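Local coordinates for capsid fiber protein (Bacillus phage phi29, PDB 6QYY), which forms the fibers that project from the phage head, here as the three-chain base by which they are probably seated on the capsid, at residues Val3-Arg8 against Asp26-Ser31; Ser11-Tyr16 against Tyr41-Asp46; Val65-Asp70 against Glu100-Gly105; Thr93-Ala98 against Val108-Ser113. One frame throughout, in Å; residues are numbered along the deposited sequence.

Interaction 1: Val3-Arg8 against Asp26-Ser31; sequences VSFTAR and DIIEIS
R8 is gripped through both of its backbone polar groups by the strand that runs alongside it. Two hydrogen bonds carry the pairing: R8 N donates to I28 O at 3.0 Å with a nearly straight N-H...O angle of 165°, and I30 N donates to R8 O at 2.9 Å. One residue reaching a residue on each side of its partner E29 is the pattern of parallel strands, and the R8-E29 pair, with CA atoms 4.8 Å apart, fits it. Strands 3-9 and 28-32 are neighbours in a mixed sheet, yet the short segments cross at 65°, which confines the pairing to the end of the first segment. A weaker CA-H...O contact joins E29 CA to R8 O at 3.0 Å.

The side-chain contacts are mainly apolar. F5 comes in with its ring atom CE1, 4.0 Å from I28 CG2, the two side chains crossing at about a right angle. A7 CB meets I30 CG2 at 3.9 Å. I27 takes the other flank, its CG2 4.2 Å from R8 CB; CG1 stands anti to the backbone N (chi1 -161°), and CD1, carried on beyond it, lies 4.1 Å from R8 N.

R8 turns its guanidinium to G50 O through NH1, and F5 and I28 pack on V99 and V73 of the second subunit. Backbone bonds thus set the pairing, while F5 and I28 carry the apolar part on to the second subunit.

Interaction 2: Ser11-Tyr16 against Tyr41-Asp46; sequences SNVMAY and YVAVKD. With SO4 (sulfate ion), chain G.
V13 and A43 meet side chain to side chain, V13 CG1 lying 3.7 Å from A43 CB. Placing CG1 anti to the backbone N (chi1 167°) is what brings this methyl across to A43, whose CB also lies 3.6 Å from M14 O. One residue on, M14 and D46 lie side by side and point the same way, so that M14 CG runs beside D46 OD2 at 3.7 Å. The backbone closes the same region, with D46 CA making a CA-H...O contact to V13 O at 3.2 Å.

A15 sets its CB against the backbone of K45, 3.8 Å from K45 CA, and the same methyl covers one face of the Y16 ring toward the rim. Both segments are largely irregular: 11-16 belongs to the loop joining strands 3-9 and 18-23. The other segment starts on the short strand 41-42, outermost within this chain in the mixed sheet, and runs on as loop. Their one direct hydrogen bond runs from Y16 N to A43 O at 2.9 Å; it is bent to 137°, and the donor stands above the carbonyl plane.

After A43 the chain turns its N-H groups to a sulfate ion, probably taken from the crystallisation liquor. K45 N donates to sulfate O4 at 2.8 Å; V44 N also points at O4, but its distance is too short to be relied on. The K45 chain extends past the ion, and its NZ is bonded to Q54 O.

Interaction 3: Val65-Asp70 against Glu100-Gly105; sequences VIAGSD and EEAQEG
A102 opens the contact with its methyl group, CB standing 4.1 Å from A67 CB, while its carbonyl oxygen receives a CA-H...O contact from D70 CA at 3.5 Å. Q103 follows with its backbone: Q103 O lies 3.6 Å from A67 CB, so the alanine methyl touches both residues. The Q103 side chain leads off elsewhere, leaving CB beside the D70 carboxylate.

E104 makes the first of the two hydrogen bonds. Its N-H is taken by D70 OD1 at 3.0 Å, with an N-H...O angle of 154° and the oxygen met nearly in line with its C-O bond. The D70 carboxylate is brought there with CG anti to the carbonyl carbon (chi1 -74°). This ties the loop between strands 96-98 and 107-112 to the chain that leaves strand 62-66, an outermost strand of the antiparallel sheet, just beyond where strands 62-66 and 107-112 pair. The E104 side chain is extended and passes over G68, CD 3.4 Å from G68 O, with CB against S69 CA at 3.7 Å. Its carboxylate stays apart from that of D70, OE2 to OD1 being 5.2 Å.

G105 then donates from N to A67 O at 2.9 Å, almost straight at 172°. Its positive phi would press a CB against the preceding carbonyl oxygen. The I66 side chain lies over G105, which it meets through CG2 and CD1.

Interaction 4: Thr93-Ala98 against Val108-Ser113; sequences TVFGYA and VTLVIS
The Y97 ring carries V111 on one face, CB standing 3.8 Å from the ring centroid and 24° off the normal, a CH-pi contact displaced toward the rim. The two side chains run side by side in the same direction, which brings V111 CG1 up to Y97 CZ at 3.5 Å. S113 CB reaches the ring obliquely, 3.8 Å from Y97 CE2. Y97 CG stands between the backbone N and the carbonyl carbon (chi1 55°), which brings CG nearer to the neighbouring strand. The F95 and L110 side chains cross at about a right angle, F95 CE1 lying 3.6 Å from L110 CD1, oblique to the ring.

The backbones form an antiparallel hairpin. Y97 and V111 are a hydrogen-bonded pair: V111 N donates to Y97 O at 2.8 Å in the carbonyl plane, and Y97 N returns a bond to V111 O at 3.0 Å. G96-I112 and A98-L110 flank them as non-hydrogen-bonded pairs, and S113 N adds a bond to F95 O at 2.9 Å. At G96 the chain is fully extended, and a CB there would clash with V111 O and L110 CD1.

On the face of L110, side chains of L77, V65 and W63 close around F95, L110 and I112, while Y97 and V111 pack on Y21 and M57 of the third subunit. Strand 96-98 lies between 107-112 and 76-79 in the antiparallel sheet.

How the interactions relate
The four contacts fall into two halves of the chain. Interactions 1 and 2 touch at S31 CB and S11 OG, 3.3 Å apart, and both reach the mixed sheet. Interactions 3 and 4 meet in the antiparallel sheet, where V65 O and V108 N are 2.7 Å apart, a probable hydrogen bond. Interaction 2 bridges the halves: Y16 O lies 2.9 Å from I66 N, probably bonded, so 11-16 reaches strand 62-66. Interactions 1 and 4 do not touch, their centres about 24 Å apart, but both face other subunits of the trimer. The sulfate lies at interaction 2, with the side chain of I30 of interaction 1 about 4 Å from it (nearest atoms).

Interaction 1: Val3-Arg8 against Asp26-Ser31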
# COMPACT_ATOMS: atom_id res chain seq x y z
N VAL A 3 12.25 7.12 0.00
CA VAL A 3 13.21 6.23 -0.64
C VAL A 3 13.51 6.81 -2.01
O VAL A 3 12.58 7.16 -2.75
CB VAL A 3 12.65 4.79 -0.74
CG1 VAL A 3 13.45 3.97 -1.72
CG2 VAL A 3 12.62 4.12 0.64
N SER A 4 14.80 6.95 -2.35
CA SER A 4 15.18 7.62 -3.59
C SER A 4 16.08 6.73 -4.44
O SER A 4 16.83 5.89 -3.91
CB SER A 4 15.91 8.93 -3.33
OG SER A 4 15.26 9.67 -2.31
N PHE A 5 16.02 6.95 -5.76
CA PHE A 5 16.91 6.31 -6.72
C PHE A 5 17.03 7.21 -7.94
O PHE A 5 16.21 8.09 -8.19
CB PHE A 5 16.43 4.90 -7.10
CG PHE A 5 15.16 4.85 -7.94
CD1 PHE A 5 15.23 4.76 -9.32
CD2 PHE A 5 13.90 4.82 -7.34
CE1 PHE A 5 14.08 4.68 -10.10
CE2 PHE A 5 12.74 4.76 -8.10
CZ PHE A 5 12.83 4.69 -9.49
N THR A 6 18.09 6.98 -8.71
CA THR A 6 18.33 7.78 -9.90
C THR A 6 17.77 7.06 -11.12
O THR A 6 17.88 5.83 -11.24
CB THR A 6 19.82 8.07 -10.05
OG1 THR A 6 20.21 8.94 -8.97
CG2 THR A 6 20.13 8.78 -11.39
N ALA A 7 17.14 7.83 -12.00
CA ALA A 7 16.56 7.31 -13.22
C ALA A 7 16.92 8.25 -14.35
O ALA A 7 17.36 9.38 -14.13
CB ALA A 7 15.04 7.17 -13.09
N ARG A 8 16.74 7.78 -15.57
CA ARG A 8 16.90 8.60 -16.76
C ARG A 8 15.55 8.69 -17.45
O ARG A 8 14.85 7.69 -17.58
CB ARG A 8 17.97 8.02 -17.71
CG ARG A 8 18.26 8.91 -18.90
CD ARG A 8 19.43 8.39 -19.74
NE ARG A 8 20.64 8.09 -18.96
CZ ARG A 8 21.59 8.98 -18.66
NH1 ARG A 8 21.48 10.24 -19.05
NH2 ARG A 8 22.65 8.60 -17.97
N ASP A 26 21.85 -0.04 -18.03
CA ASP A 26 22.44 0.09 -16.69
C ASP A 26 21.69 1.09 -15.82
O ASP A 26 22.24 1.59 -14.83
CB ASP A 26 23.92 0.48 -16.77
CG ASP A 26 24.83 -0.71 -16.90
OD1 ASP A 26 24.39 -1.74 -17.44
OD2 ASP A 26 26.00 -0.61 -16.45
N ILE A 27 20.44 1.40 -16.14
CA ILE A 27 19.68 2.40 -15.40
C ILE A 27 18.20 2.17 -15.66
O ILE A 27 17.82 1.65 -16.72
CB ILE A 27 20.12 3.83 -15.79
CG1 ILE A 27 19.70 4.83 -14.71
CG2 ILE A 27 19.59 4.22 -17.19
CD1 ILE A 27 20.40 6.15 -14.83
N ILE A 28 17.37 2.53 -14.67
CA ILE A 28 15.93 2.54 -14.85
C ILE A 28 15.57 3.77 -15.64
O ILE A 28 16.09 4.86 -15.39
CB ILE A 28 15.19 2.54 -13.49
CG1 ILE A 28 15.28 1.17 -12.83
CG2 ILE A 28 13.71 2.87 -13.68
CD1 ILE A 28 14.61 0.04 -13.63
N GLU A 29 14.69 3.61 -16.62
CA GLU A 29 14.17 4.74 -17.35
C GLU A 29 12.73 5.01 -16.92
O GLU A 29 12.00 4.09 -16.54
CB GLU A 29 14.28 4.52 -18.87
CG GLU A 29 15.74 4.39 -19.30
CD GLU A 29 15.95 4.40 -20.81
OE1 GLU A 29 17.02 4.86 -21.26
OE2 GLU A 29 15.04 3.95 -21.54
N ILE A 30 12.36 6.28 -16.90
CA ILE A 30 10.99 6.67 -16.61
C ILE A 30 10.39 7.32 -17.85
O ILE A 30 11.09 7.90 -18.69
CB ILE A 30 10.89 7.62 -15.40
CG1 ILE A 30 11.71 8.89 -15.65
CG2 ILE A 30 11.32 6.93 -14.09
CD1 ILE A 30 11.44 9.99 -14.61
N SER A 31 9.07 7.23 -17.94
CA SER A 31 8.31 7.89 -19.00
C SER A 31 6.87 7.90 -18.51
O SER A 31 6.53 7.24 -17.53
CB SER A 31 8.45 7.17 -20.35
OG SER A 31 8.12 5.80 -20.24

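Interaction 2: Ser11-Tyr16 against Tyr41-Asp46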
# COMPACT_ATOMS: atom_id res chain seq x y z
N SER A 11 11.67 9.73 -22.26
CA SER A 11 10.96 10.72 -23.04
C SER A 11 10.62 11.84 -22.07
O SER A 11 10.79 11.69 -20.86
CB SER A 11 9.72 10.14 -23.70
OG SER A 11 8.98 9.38 -22.76
N ASN A 12 10.14 12.97 -22.60
CA ASN A 12 9.87 14.09 -21.71
C ASN A 12 8.82 13.71 -20.67
O ASN A 12 7.83 13.05 -20.99
CB ASN A 12 9.41 15.30 -22.52
CG ASN A 12 10.53 15.88 -23.39
OD1 ASN A 12 11.64 16.14 -22.91
ND2 ASN A 12 10.23 16.09 -24.66
N VAL A 13 9.06 14.10 -19.43
CA VAL A 13 8.16 13.81 -18.32
C VAL A 13 7.69 15.13 -17.72
O VAL A 13 8.52 15.99 -17.37
CB VAL A 13 8.83 12.92 -17.25
CG1 VAL A 13 8.00 12.88 -15.97
CG2 VAL A 13 9.05 11.50 -17.79
N MET A 14 6.39 15.28 -17.59
CA MET A 14 5.85 16.49 -16.99
C MET A 14 5.42 16.22 -15.55
O MET A 14 5.13 15.08 -15.17
CB MET A 14 4.69 17.03 -17.82
CG MET A 14 5.20 17.51 -19.15
SD MET A 14 4.07 18.59 -20.00
CE MET A 14 2.95 17.40 -20.71
N ALA A 15 5.44 17.28 -14.75
CA ALA A 15 5.10 17.13 -13.34
C ALA A 15 3.64 16.70 -13.20
O ALA A 15 2.78 17.05 -14.01
CB ALA A 15 5.36 18.43 -12.59
N TYR A 16 3.38 15.91 -12.16
CA TYR A 16 2.03 15.45 -11.83
C TYR A 16 1.46 14.53 -12.89
O TYR A 16 0.25 14.48 -13.08
CB TYR A 16 1.07 16.62 -11.56
CG TYR A 16 1.75 17.62 -10.65
CD1 TYR A 16 2.21 17.21 -9.40
CD2 TYR A 16 2.02 18.92 -11.07
CE1 TYR A 16 2.88 18.08 -8.56
CE2 TYR A 16 2.70 19.82 -10.22
CZ TYR A 16 3.12 19.38 -8.97
OH TYR A 16 3.79 20.21 -8.11
N TYR A 41 4.44 4.73 -10.67
CA TYR A 41 4.53 5.80 -9.70
C TYR A 41 4.01 7.08 -10.36
O TYR A 41 3.28 7.01 -11.36
CB TYR A 41 5.97 5.93 -9.14
CG TYR A 41 5.96 6.61 -7.76
CD1 TYR A 41 5.24 6.06 -6.70
CD2 TYR A 41 6.63 7.81 -7.55
CE1 TYR A 41 5.20 6.69 -5.45
CE2 TYR A 41 6.60 8.45 -6.30
CZ TYR A 41 5.87 7.89 -5.26
OH TYR A 41 5.83 8.51 -4.03
N VAL A 42 4.36 8.23 -9.80
CA VAL A 42 3.88 9.53 -10.25
C VAL A 42 5.02 10.54 -10.16
O VAL A 42 5.87 10.47 -9.27
CB VAL A 42 2.65 10.00 -9.43
CG1 VAL A 42 3.01 10.14 -7.95
CG2 VAL A 42 2.07 11.29 -9.99
N ALA A 43 5.06 11.47 -11.11
CA ALA A 43 6.12 12.46 -11.13
C ALA A 43 5.70 13.67 -10.32
O ALA A 43 4.52 14.05 -10.30
CB ALA A 43 6.47 12.91 -12.57
N VAL A 44 6.65 14.27 -9.62
CA VAL A 44 6.39 15.56 -8.99
C VAL A 44 7.25 16.66 -9.56
O VAL A 44 7.22 17.79 -9.06
CB VAL A 44 6.53 15.50 -7.46
CG1 VAL A 44 5.56 14.48 -6.90
CG2 VAL A 44 7.98 15.18 -7.09
N LYS A 45 8.05 16.36 -10.58
CA LYS A 45 8.81 17.39 -11.28
C LYS A 45 8.86 17.04 -12.76
O LYS A 45 8.53 15.94 -13.19
CB LYS A 45 10.22 17.56 -10.71
CG LYS A 45 11.07 16.30 -10.63
CD LYS A 45 12.27 16.57 -9.70
CE LYS A 45 13.05 15.30 -9.38
NZ LYS A 45 13.83 15.39 -8.10
N ASP A 46 9.29 18.03 -13.53
CA ASP A 46 9.40 17.91 -14.98
C ASP A 46 10.83 17.50 -15.32
O ASP A 46 11.78 18.08 -14.80
CB ASP A 46 9.06 19.27 -15.60
CG ASP A 46 8.95 19.25 -17.11
OD1 ASP A 46 9.98 19.02 -17.79
OD2 ASP A 46 7.84 19.53 -17.63
S SO4 G . 10.02 12.67 -10.40
O1 SO4 G . 9.36 11.38 -10.07
O2 SO4 G . 11.16 12.85 -9.48
O3 SO4 G . 10.50 12.65 -11.80
O4 SO4 G . 9.04 13.77 -10.21

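Interaction 3: Val65-Asp70 against Glu100-Gly105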
# COMPACT_ATOMS: atom_id res chain seq x y z
N VAL A 65 -2.54 14.17 -9.50
CA VAL A 65 -2.33 13.89 -10.91
C VAL A 65 -3.15 14.85 -11.77
O VAL A 65 -4.29 15.19 -11.44
CB VAL A 65 -2.71 12.43 -11.27
CG1 VAL A 65 -2.32 12.14 -12.72
CG2 VAL A 65 -2.02 11.44 -10.33
N ILE A 66 -2.58 15.26 -12.90
CA ILE A 66 -3.33 16.08 -13.85
C ILE A 66 -4.47 15.26 -14.46
O ILE A 66 -4.27 14.13 -14.92
CB ILE A 66 -2.40 16.62 -14.95
CG1 ILE A 66 -1.31 17.53 -14.35
CG2 ILE A 66 -3.20 17.39 -15.98
CD1 ILE A 66 -1.86 18.76 -13.73
N ALA A 67 -5.67 15.85 -14.48
CA ALA A 67 -6.82 15.20 -15.12
C ALA A 67 -6.72 15.28 -16.64
O ALA A 67 -6.54 16.36 -17.21
CB ALA A 67 -8.12 15.86 -14.66
N GLY A 68 -6.88 14.13 -17.30
CA GLY A 68 -6.95 14.13 -18.76
C GLY A 68 -8.31 14.45 -19.34
O GLY A 68 -8.41 14.68 -20.55
N SER A 69 -9.35 14.44 -18.51
CA SER A 69 -10.70 14.88 -18.87
C SER A 69 -11.43 15.18 -17.57
O SER A 69 -10.87 15.03 -16.48
CB SER A 69 -11.42 13.83 -19.72
OG SER A 69 -11.43 12.56 -19.08
N ASP A 70 -12.68 15.62 -17.68
CA ASP A 70 -13.41 16.04 -16.49
C ASP A 70 -13.61 14.86 -15.54
O ASP A 70 -14.05 13.78 -15.96
CB ASP A 70 -14.76 16.66 -16.87
CG ASP A 70 -14.62 18.06 -17.47
OD1 ASP A 70 -13.48 18.50 -17.73
OD2 ASP A 70 -15.66 18.72 -17.68
N GLU A 100 -11.54 14.47 -5.11
CA GLU A 100 -11.81 15.85 -5.47
C GLU A 100 -12.32 15.89 -6.90
O GLU A 100 -12.12 14.95 -7.68
CB GLU A 100 -10.55 16.74 -5.32
CG GLU A 100 -9.93 16.75 -3.91
CD GLU A 100 -10.88 17.31 -2.84
OE1 GLU A 100 -11.80 18.09 -3.19
OE2 GLU A 100 -10.70 16.97 -1.65
N GLU A 101 -13.01 16.97 -7.23
CA GLU A 101 -13.49 17.24 -8.58
C GLU A 101 -12.39 17.95 -9.37
O GLU A 101 -11.67 18.79 -8.82
CB GLU A 101 -14.75 18.10 -8.50
CG GLU A 101 -15.40 18.46 -9.81
CD GLU A 101 -16.69 19.23 -9.59
OE1 GLU A 101 -17.14 19.32 -8.42
OE2 GLU A 101 -17.26 19.74 -10.58
N ALA A 102 -12.25 17.61 -10.65
CA ALA A 102 -11.24 18.29 -11.45
C ALA A 102 -11.69 18.35 -12.91
O ALA A 102 -12.09 17.33 -13.47
CB ALA A 102 -9.88 17.59 -11.33
N GLN A 103 -11.64 19.54 -13.49
CA GLN A 103 -11.79 19.66 -14.93
C GLN A 103 -10.49 19.24 -15.63
O GLN A 103 -9.42 19.18 -15.02
CB GLN A 103 -12.13 21.09 -15.33
CG GLN A 103 -13.46 21.61 -14.83
CD GLN A 103 -13.77 23.01 -15.36
OE1 GLN A 103 -12.94 23.91 -15.28
NE2 GLN A 103 -14.97 23.18 -15.92
N GLU A 104 -10.60 18.98 -16.94
CA GLU A 104 -9.43 18.59 -17.72
C GLU A 104 -8.33 19.63 -17.57
O GLU A 104 -8.56 20.83 -17.74
CB GLU A 104 -9.81 18.43 -19.19
CG GLU A 104 -8.63 18.22 -20.11
CD GLU A 104 -9.05 17.92 -21.54
OE1 GLU A 104 -8.19 17.96 -22.44
OE2 GLU A 104 -10.25 17.63 -21.75
N GLY A 105 -7.12 19.17 -17.25
CA GLY A 105 -5.99 20.03 -17.00
C GLY A 105 -5.77 20.39 -15.54
O GLY A 105 -4.66 20.82 -15.19

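Interaction 4: Thr93-Ala98 against Val108-Ser113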
# COMPACT_ATOMS: atom_id res chain seq x y z
N THR A 93 -8.21 -1.96 -15.06
CA THR A 93 -7.30 -0.84 -15.28
C THR A 93 -7.42 0.24 -14.23
O THR A 93 -6.69 1.25 -14.31
CB THR A 93 -7.53 -0.20 -16.66
OG1 THR A 93 -8.81 0.45 -16.66
CG2 THR A 93 -7.46 -1.25 -17.78
N VAL A 94 -8.30 0.08 -13.25
CA VAL A 94 -8.45 1.08 -12.20
C VAL A 94 -7.25 1.02 -11.26
O VAL A 94 -6.83 -0.07 -10.84
CB VAL A 94 -9.76 0.86 -11.43
CG1 VAL A 94 -9.80 1.76 -10.22
CG2 VAL A 94 -10.94 1.14 -12.34
N PHE A 95 -6.70 2.18 -10.92
CA PHE A 95 -5.66 2.25 -9.91
C PHE A 95 -6.03 3.18 -8.77
O PHE A 95 -5.26 3.29 -7.81
CB PHE A 95 -4.31 2.69 -10.52
CG PHE A 95 -4.23 4.17 -10.86
CD1 PHE A 95 -3.73 5.10 -9.94
CD2 PHE A 95 -4.60 4.62 -12.12
CE1 PHE A 95 -3.65 6.46 -10.27
CE2 PHE A 95 -4.52 5.97 -12.45
CZ PHE A 95 -4.05 6.90 -11.52
N GLY A 96 -7.19 3.83 -8.81
CA GLY A 96 -7.55 4.72 -7.73
C GLY A 96 -8.91 5.33 -7.99
O GLY A 96 -9.55 5.04 -9.01
N TYR A 97 -9.34 6.16 -7.05
CA TYR A 97 -10.61 6.85 -7.19
C TYR A 97 -10.45 8.30 -6.75
O TYR A 97 -9.65 8.62 -5.87
CB TYR A 97 -11.74 6.16 -6.38
CG TYR A 97 -11.47 5.96 -4.91
CD1 TYR A 97 -11.75 6.97 -3.99
CD2 TYR A 97 -10.95 4.76 -4.42
CE1 TYR A 97 -11.52 6.79 -2.63
CE2 TYR A 97 -10.72 4.57 -3.07
CZ TYR A 97 -11.00 5.60 -2.18
OH TYR A 97 -10.76 5.43 -0.84
N ALA A 98 -11.22 9.17 -7.39
CA ALA A 98 -11.09 10.60 -7.15
C ALA A 98 -11.84 10.99 -5.88
O ALA A 98 -12.97 10.55 -5.66
CB ALA A 98 -11.63 11.39 -8.34
N VAL A 108 -6.07 16.54 -9.93
CA VAL A 108 -7.03 15.75 -9.16
C VAL A 108 -6.28 15.06 -8.03
O VAL A 108 -5.12 14.66 -8.17
CB VAL A 108 -7.78 14.74 -10.05
CG1 VAL A 108 -6.89 13.57 -10.47
CG2 VAL A 108 -9.03 14.20 -9.33
N THR A 109 -6.93 14.96 -6.87
CA THR A 109 -6.41 14.15 -5.78
C THR A 109 -7.16 12.83 -5.77
O THR A 109 -8.40 12.81 -5.72
CB THR A 109 -6.58 14.85 -4.43
OG1 THR A 109 -5.98 16.15 -4.50
CG2 THR A 109 -5.89 14.05 -3.34
N LEU A 110 -6.42 11.73 -5.83
CA LEU A 110 -7.02 10.41 -5.90
C LEU A 110 -6.42 9.51 -4.83
O LEU A 110 -5.27 9.67 -4.42
CB LEU A 110 -6.81 9.75 -7.26
CG LEU A 110 -5.36 9.49 -7.69
CD1 LEU A 110 -4.90 8.06 -7.32
CD2 LEU A 110 -5.19 9.74 -9.19
N VAL A 111 -7.23 8.56 -4.38
CA VAL A 111 -6.82 7.57 -3.40
C VAL A 111 -6.41 6.32 -4.15
O VAL A 111 -7.18 5.79 -4.96
CB VAL A 111 -7.95 7.28 -2.40
CG1 VAL A 111 -7.61 6.05 -1.57
CG2 VAL A 111 -8.22 8.47 -1.50
N ILE A 112 -5.20 5.84 -3.89
CA ILE A 112 -4.71 4.66 -4.60
C ILE A 112 -5.47 3.42 -4.12
O ILE A 112 -5.54 3.14 -2.92
CB ILE A 112 -3.20 4.50 -4.38
CG1 ILE A 112 -2.46 5.71 -4.95
CG2 ILE A 112 -2.70 3.20 -5.01
CD1 ILE A 112 -1.12 5.97 -4.24
N SER A 113 -6.03 2.68 -5.07
CA SER A 113 -6.86 1.52 -4.77
C SER A 113 -7.09 0.72 -6.04
O SER A 113 -7.51 1.29 -7.06
CB SER A 113 -8.20 1.96 -4.16
OG SER A 113 -9.07 0.86 -3.96